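Local coordinates for PTS system, lactose-specific IIBC components (Streptococcus pneumoniae, PDB 3NBM), which probably accepts a phosphoryl group from its phosphotransferase partner and passes it to incoming lactose, as the IIB domain of a lactose-specific permease, at residues V11-G15 and S16-A20; G42-G45 and A46-I50; K98-Q101 and F102-H106. All blocks are in the same frame, centred on the assembly; numbering follows the deposited sequence.

Overall arrangement
Contacts 1 and 2 lie at the same end of the parallel sheet and touch each other, their centres about 11 Å apart. Strands 7-13 and 37-43 are neighbours there, and probable backbone hydrogen bonds tie Val-11 O to Gly-42 N (3.0 Å) and Cys-13 O to Tyr-44 N (2.8 Å). Contact 1 forms the loop that, by analogy with related IIB proteins, probably carries the phosphoryl group on Cys-13; contact 2 is the turn that leaves the adjoining strand 37-43. Contact 3, at the end of helix 96-105, lies across the chain's centre from both, its centre about 18 Å from that of contact 1 and about 22 Å from that of contact 2. There the helix packs on the sheet and helix 18-33.

Contact 1. Residues V11-G15 and S16-A20; sequences VLCAG and SGTSA
Beyond Cys-13 the chain doubles back, residues 16-19 running 174° from the direction of 11-15, so that Cys-13 CA and Ser-19 CA come within 5.2 Å. With chi1 at 65°, SG of Cys-13 lies between its own backbone N and carbonyl carbon and faces into the loop, where Gly-15 N and Ser-19 N each donate a hydrogen bond to SG over 3.5 Å. The bond from Ser-19 is nearly straight (161°); Gly-17 N adds a weak one. Backbone N-H groups converging on this sulfur are consistent with a loop that holds a phosphoryl group there, as in related IIB proteins. Ser-19 OG is also close, 3.1 Å from Cys-13 SG. Thr-18 CG2 presses tightly on Cys-13 CB at 3.5 Å. Two residues earlier on the strand, Val-11 O lies 3.3 Å from Ser-19 CB, with Val-11 CG1 alongside. Small residues suit so sharp a reversal: Gly-15 and Gly-17 adopt positive phi, at which a CB would strike the preceding carbonyl oxygen. Ser-16 OG accepts from Thr-18 N (3.2 Å), an ST turn, and a water bridges Ala-14 N and Ser-16 N. This P-loop joins strand 7-13 to helix 18-33 in a beta-alpha-beta unit: Val-11 and Cys-13 pair with strand 37-43, Leu-12 bonds to Ile-58 of strand 56-59, and Ser-19 and Ala-20 rest on Ser-41.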
loop_
_atom_site.group_PDB
_atom_site.type_symbol
_atom_site.label_atom_id
_atom_site.label_comp_id
_atom_site.label_asym_id
_atom_site.label_seq_id
_atom_site.Cartn_x
_atom_site.Cartn_y
_atom_site.Cartn_z
ATOM N N VAL A 11 1.056 -2.687 2.000
ATOM C CA VAL A 11 -0.193 -2.192 2.573
ATOM C C VAL A 11 -0.207 -2.559 4.066
ATOM O O VAL A 11 -0.024 -3.718 4.407
ATOM C CB VAL A 11 -1.445 -2.764 1.870
ATOM C CG1 VAL A 11 -2.720 -2.099 2.393
ATOM C CG2 VAL A 11 -1.331 -2.667 0.354
ATOM N N LEU A 12 -0.423 -1.564 4.928
ATOM C CA LEU A 12 -0.413 -1.784 6.372
ATOM C C LEU A 12 -1.788 -1.544 6.960
ATOM O O LEU A 12 -2.469 -0.585 6.615
ATOM C CB LEU A 12 0.602 -0.845 7.061
ATOM C CG LEU A 12 2.069 -1.081 6.670
ATOM C CD1 LEU A 12 2.960 -0.003 7.315
ATOM C CD2 LEU A 12 2.521 -2.508 7.015
ATOM N N CYS A 13 -2.187 -2.419 7.882
ATOM C CA CYS A 13 -3.397 -2.208 8.670
ATOM C C CYS A 13 -3.041 -2.337 10.156
ATOM O O CYS A 13 -1.858 -2.402 10.519
ATOM C CB CYS A 13 -4.541 -3.154 8.243
ATOM S SG CYS A 13 -4.262 -4.888 8.529
ATOM N N ALA A 14 -4.072 -2.355 10.996
ATOM C CA ALA A 14 -3.906 -2.457 12.426
ATOM C C ALA A 14 -3.985 -3.902 12.914
ATOM O O ALA A 14 -4.044 -4.145 14.120
ATOM C CB ALA A 14 -4.951 -1.581 13.159
ATOM N N GLY A 15 -3.945 -4.855 11.992
ATOM C CA GLY A 15 -3.927 -6.276 12.297
ATOM C C GLY A 15 -5.217 -7.024 12.072
ATOM O O GLY A 15 -5.298 -8.199 12.386
ATOM N N SER A 16 -6.227 -6.357 11.526
ATOM C CA SER A 16 -7.472 -7.037 11.205
ATOM C C SER A 16 -7.339 -7.953 10.001
ATOM O O SER A 16 -8.177 -8.831 9.795
ATOM C CB SER A 16 -8.623 -6.071 10.949
ATOM O OG SER A 16 -8.441 -5.351 9.741
ATOM N N GLY A 17 -6.323 -7.695 9.180
ATOM C CA GLY A 17 -6.146 -8.409 7.925
ATOM C C GLY A 17 -6.735 -7.699 6.711
ATOM O O GLY A 17 -6.645 -8.164 5.566
ATOM N N THR A 18 -7.325 -6.540 6.937
ATOM C CA THR A 18 -7.863 -5.772 5.853
ATOM C C THR A 18 -6.784 -5.385 4.820
ATOM O O THR A 18 -7.091 -5.255 3.643
ATOM C CB THR A 18 -8.628 -4.534 6.367
ATOM O OG1 THR A 18 -9.349 -3.931 5.295
ATOM C CG2 THR A 18 -7.748 -3.499 7.007
ATOM N N SER A 19 -5.531 -5.195 5.249
ATOM C CA SER A 19 -4.458 -4.851 4.313
ATOM C C SER A 19 -4.295 -5.891 3.195
ATOM O O SER A 19 -3.980 -5.560 2.053
ATOM C CB SER A 19 -3.130 -4.656 5.062
ATOM O OG SER A 19 -2.835 -5.741 5.895
ATOM N N ALA A 20 -4.505 -7.155 3.517
ATOM C CA ALA A 20 -4.393 -8.220 2.541
ATOM C C ALA A 20 -5.430 -8.072 1.420
ATOM O O ALA A 20 -5.166 -8.487 0.291
ATOM C CB ALA A 20 -4.534 -9.594 3.196
HETATM O O HOH W 1 -6.824 -3.267 10.879
#

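Contact 2. Residues G42-G45 and A46-I50; sequences GAYG and AHYDI
Tyr-44 and His-47 form the compact half of this turn. CE1 of the imidazole stands 3.4 Å above the plane of the Tyr-44 ring, over its centre, with the two planes inclined at 43°, an oblique pair. The Tyr-48 ring also meets CE1 with one face, but offset toward its rim. What fixes the rotation of the imidazole is a hydrogen bond in its own plane: Gly-45 N donates to His-47 ND1 at 3.0 Å. A chi1 of 69° swings the His-47 ring back over the turn to receive it. Histidine suits the place because it offers an acceptor nitrogen at ND1 and a C-H corner, CE1, that can rest on the Tyr-44 face. Leu-12 of strand 7-13 and Met-70 of helix 67-74 also pack against Tyr-44 and His-47, and Tyr-66 stacks on Tyr-44.

The outer side is wetter. One water sits 2.8 Å from His-47 NE2 and also bonds to Tyr-44 OH; a second links the hydroxyls of Tyr-44 and Tyr-48; and a third donates to Gly-45 O while accepting from Tyr-48 N. Here the Tyr-48 ring only skims the backbone, its CD2 staying 3.8 Å from Gly-45 O. In the backbone, Ala-46 N bonds to Ala-43 O at 3.1 Å, closing a type II beta turn. Gly-45 fills the third position, whose positive phi commonly calls for glycine, and the whole is a turn leaving the edge strand 37-43, braced by a histidine side chain.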
loop_
_atom_site.group_PDB
_atom_site.type_symbol
_atom_site.label_atom_id
_atom_site.label_comp_id
_atom_site.label_asym_id
_atom_site.label_seq_id
_atom_site.Cartn_x
_atom_site.Cartn_y
_atom_site.Cartn_z
ATOM N N GLY A 42 0.853 -6.209 5.796
ATOM C CA GLY A 42 1.423 -6.379 7.105
ATOM C C GLY A 42 0.724 -5.532 8.123
ATOM O O GLY A 42 -0.129 -4.690 7.794
ATOM N N ALA A 43 1.092 -5.726 9.392
ATOM C CA ALA A 43 0.597 -4.929 10.501
ATOM C C ALA A 43 1.515 -3.724 10.768
ATOM O O ALA A 43 2.739 -3.868 10.787
ATOM C CB ALA A 43 0.501 -5.780 11.797
ATOM N N TYR A 44 0.916 -2.565 10.996
ATOM C CA TYR A 44 1.679 -1.383 11.402
ATOM C C TYR A 44 2.345 -1.683 12.736
ATOM O O TYR A 44 1.686 -2.057 13.697
ATOM C CB TYR A 44 0.767 -0.151 11.481
ATOM C CG TYR A 44 1.536 1.151 11.564
ATOM C CD1 TYR A 44 2.064 1.633 12.761
ATOM C CD2 TYR A 44 1.810 1.872 10.420
ATOM C CE1 TYR A 44 2.835 2.795 12.790
ATOM C CE2 TYR A 44 2.542 3.018 10.454
ATOM C CZ TYR A 44 3.071 3.476 11.633
ATOM O OH TYR A 44 3.841 4.632 11.613
ATOM N N GLY A 45 3.648 -1.500 12.785
ATOM C CA GLY A 45 4.462 -1.874 13.928
ATOM C C GLY A 45 5.442 -3.001 13.667
ATOM O O GLY A 45 6.416 -3.146 14.404
ATOM N N ALA A 46 5.197 -3.806 12.623
ATOM C CA ALA A 46 6.137 -4.844 12.170
ATOM C C ALA A 46 6.966 -4.364 10.995
ATOM O O ALA A 46 7.742 -5.128 10.437
ATOM C CB ALA A 46 5.402 -6.140 11.794
ATOM N N HIS A 47 6.859 -3.071 10.663
ATOM C CA HIS A 47 7.378 -2.552 9.403
ATOM C C HIS A 47 8.663 -1.729 9.517
ATOM O O HIS A 47 9.212 -1.327 8.495
ATOM C CB HIS A 47 6.316 -1.698 8.729
ATOM C CG HIS A 47 6.069 -0.438 9.475
ATOM N ND1 HIS A 47 5.392 -0.393 10.672
ATOM C CD2 HIS A 47 6.534 0.809 9.249
ATOM C CE1 HIS A 47 5.405 0.849 11.119
ATOM N NE2 HIS A 47 6.095 1.592 10.274
ATOM N N TYR A 48 9.133 -1.423 10.727
ATOM C CA TYR A 48 10.176 -0.414 10.859
ATOM C C TYR A 48 11.475 -0.785 10.186
ATOM O O TYR A 48 12.156 0.099 9.695
ATOM C CB TYR A 48 10.401 -0.073 12.330
ATOM C CG TYR A 48 9.228 0.607 12.968
ATOM C CD1 TYR A 48 8.828 1.856 12.571
ATOM C CD2 TYR A 48 8.543 0.009 14.023
ATOM C CE1 TYR A 48 7.773 2.490 13.173
ATOM C CE2 TYR A 48 7.459 0.634 14.626
ATOM C CZ TYR A 48 7.093 1.878 14.207
ATOM O OH TYR A 48 6.051 2.551 14.768
ATOM N N ASP A 49 11.816 -2.070 10.137
ATOM C CA ASP A 49 13.059 -2.489 9.486
ATOM C C ASP A 49 12.869 -2.882 8.041
ATOM O O ASP A 49 13.837 -2.841 7.283
ATOM C CB ASP A 49 13.697 -3.662 10.216
ATOM C CG ASP A 49 14.272 -3.275 11.564
ATOM O OD1 ASP A 49 14.950 -2.228 11.686
ATOM O OD2 ASP A 49 14.023 -4.002 12.507
ATOM N N ILE A 50 11.669 -3.310 7.643
ATOM C CA ILE A 50 11.410 -3.738 6.280
ATOM C C ILE A 50 10.935 -2.620 5.384
ATOM O O ILE A 50 10.903 -2.782 4.172
ATOM C CB ILE A 50 10.411 -4.913 6.186
ATOM C CG1 ILE A 50 9.019 -4.568 6.759
ATOM C CG2 ILE A 50 10.975 -6.153 6.877
ATOM C CD1 ILE A 50 7.921 -5.556 6.395
HETATM O O HOH W 2 6.353 4.396 10.260
HETATM O O HOH W 3 5.359 5.018 13.809
HETATM O O HOH W 4 9.175 -3.163 13.089
#

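Contact 3. Residues K98-Q101 and F102-H106; sequences KALQ and FVLEH
The Gln-101 amide and the Glu-105 carboxylate are the flat groups that meet across this turn of helix. In the conformer given, their planes are 18° apart and Glu-105 OE2 approaches Gln-101 CG, but angle and closeness alike are doubtful because Glu-105 has a second conformer; both are hydrophilic residues suited to an exposed flank. One face of the Phe-102 ring carries His-106 CE1, 3.4 Å above its plane and offset toward the rim. The imidazole in turn has the Phe-102 carbonyl at its edge: ND1, with the acceptor almost exactly in the ring plane, donates to Phe-102 O at 2.8 Å. Residue 106 thus touches residue 102 twice, by ring and by hydrogen bond.

Along the side of the helix, from a buried residue to a more open one, Leu-100 and Leu-104 point the same way. Leu-104 CG lies opposite its carbonyl carbon (chi1 -70°), which brings CD1 back to 4.2 Å from Leu-100 CG. Ala-99 and Val-103 turn to helix 18-33, Val-103 also to Val-9 of strand 7-13, and Phe-102 meets Leu-92 of helix 86-93 and Val-82 of strand 80-83; these apolar residues pack helix 96-105 against the sheet and against both helices. In the backbone Leu-104 N bonds to Leu-100 O at 3.1 Å and Glu-105 N to Gln-101 O at 2.9 Å.

His-106 is where helical geometry stops. Its ND1 carries a hydrogen and points it at Phe-102 O; the carbonyl-rich C-terminal end of the helix would probably favour the protonated imidazole.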
loop_
_atom_site.group_PDB
_atom_site.type_symbol
_atom_site.label_atom_id
_atom_site.label_comp_id
_atom_site.label_asym_id
_atom_site.label_seq_id
_atom_site.Cartn_x
_atom_site.Cartn_y
_atom_site.Cartn_z
ATOM N N LYS A 98 -8.903 -0.724 -10.609
ATOM C CA LYS A 98 -8.785 0.519 -9.863
ATOM C C LYS A 98 -7.653 0.459 -8.847
ATOM O O LYS A 98 -6.966 1.470 -8.635
ATOM C CB LYS A 98 -10.104 0.882 -9.156
ATOM C CG LYS A 98 -11.213 1.245 -10.144
ATOM C CD LYS A 98 -12.565 1.468 -9.452
ATOM C CE LYS A 98 -13.732 1.335 -10.451
ATOM N NZ LYS A 98 -13.964 -0.085 -10.958
ATOM N N ALA A 99 -7.450 -0.695 -8.214
ATOM C CA ALA A 99 -6.362 -0.849 -7.225
ATOM C C ALA A 99 -5.003 -0.632 -7.904
ATOM O O ALA A 99 -4.159 0.078 -7.369
ATOM C CB ALA A 99 -6.462 -2.210 -6.536
ATOM N N LEU A 100 -4.806 -1.227 -9.078
ATOM C CA LEU A 100 -3.549 -1.061 -9.801
ATOM C C LEU A 100 -3.360 0.399 -10.223
ATOM O O LEU A 100 -2.283 0.976 -10.099
ATOM C CB LEU A 100 -3.533 -1.964 -11.038
ATOM C CG LEU A 100 -2.263 -1.835 -11.871
ATOM C CD1 LEU A 100 -1.030 -2.354 -11.082
ATOM C CD2 LEU A 100 -2.408 -2.572 -13.181
ATOM N N GLN A 101 -4.418 0.998 -10.764
ATOM C CA GLN A 101 -4.337 2.402 -11.167
ATOM C C GLN A 101 -3.989 3.319 -9.989
ATOM O O GLN A 101 -3.186 4.222 -10.126
ATOM C CB GLN A 101 -5.638 2.826 -11.812
ATOM C CG GLN A 101 -5.658 4.205 -12.307
ATOM C CD GLN A 101 -7.049 4.582 -12.740
ATOM O OE1 GLN A 101 -8.021 4.585 -11.929
ATOM N NE2 GLN A 101 -7.179 4.894 -14.021
ATOM N N PHE A 102 -4.563 3.041 -8.834
ATOM C CA PHE A 102 -4.269 3.795 -7.630
ATOM C C PHE A 102 -2.774 3.728 -7.287
ATOM O O PHE A 102 -2.162 4.734 -6.967
ATOM C CB PHE A 102 -5.113 3.254 -6.474
ATOM C CG PHE A 102 -4.876 3.944 -5.163
ATOM C CD1 PHE A 102 -5.617 5.060 -4.804
ATOM C CD2 PHE A 102 -3.943 3.457 -4.267
ATOM C CE1 PHE A 102 -5.406 5.674 -3.582
ATOM C CE2 PHE A 102 -3.752 4.082 -3.058
ATOM C CZ PHE A 102 -4.498 5.172 -2.723
ATOM N N VAL A 103 -2.202 2.527 -7.336
ATOM C CA VAL A 103 -0.777 2.366 -7.053
ATOM C C VAL A 103 0.056 3.223 -8.007
ATOM O O VAL A 103 0.899 4.019 -7.591
ATOM C CB VAL A 103 -0.365 0.883 -7.135
ATOM C CG1 VAL A 103 1.162 0.750 -7.261
ATOM C CG2 VAL A 103 -0.920 0.106 -5.941
ATOM N N LEU A 104 -0.189 3.077 -9.306
ATOM C CA LEU A 104 0.649 3.766 -10.273
ATOM C C LEU A 104 0.445 5.283 -10.209
ATOM O O LEU A 104 1.400 6.038 -10.423
ATOM C CB LEU A 104 0.468 3.156 -11.683
ATOM C CG LEU A 104 1.081 1.733 -11.786
ATOM C CD1 LEU A 104 0.598 0.964 -12.984
ATOM C CD2 LEU A 104 2.621 1.817 -11.770
ATOM N N GLU A 105 -0.772 5.739 -9.925
ATOM C CA GLU A 105 -0.981 7.178 -9.850
ATOM C C GLU A 105 -0.265 7.773 -8.636
ATOM O O GLU A 105 0.033 8.971 -8.644
ATOM C CB GLU A 105 -2.474 7.546 -9.910
ATOM C CG GLU A 105 -3.046 7.363 -11.301
ATOM C CD GLU A 105 -4.556 7.482 -11.417
ATOM O OE1 GLU A 105 -5.262 7.622 -10.393
ATOM O OE2 GLU A 105 -5.020 7.433 -12.580
ATOM N N HIS A 106 0.074 6.941 -7.649
ATOM C CA HIS A 106 0.844 7.368 -6.491
ATOM C C HIS A 106 2.316 7.015 -6.536
ATOM O O HIS A 106 3.017 7.149 -5.529
ATOM C CB HIS A 106 0.206 6.815 -5.220
ATOM C CG HIS A 106 -1.091 7.459 -4.902
ATOM N ND1 HIS A 106 -2.283 7.029 -5.436
ATOM C CD2 HIS A 106 -1.375 8.563 -4.179
ATOM C CE1 HIS A 106 -3.255 7.819 -5.016
ATOM N NE2 HIS A 106 -2.731 8.754 -4.248
#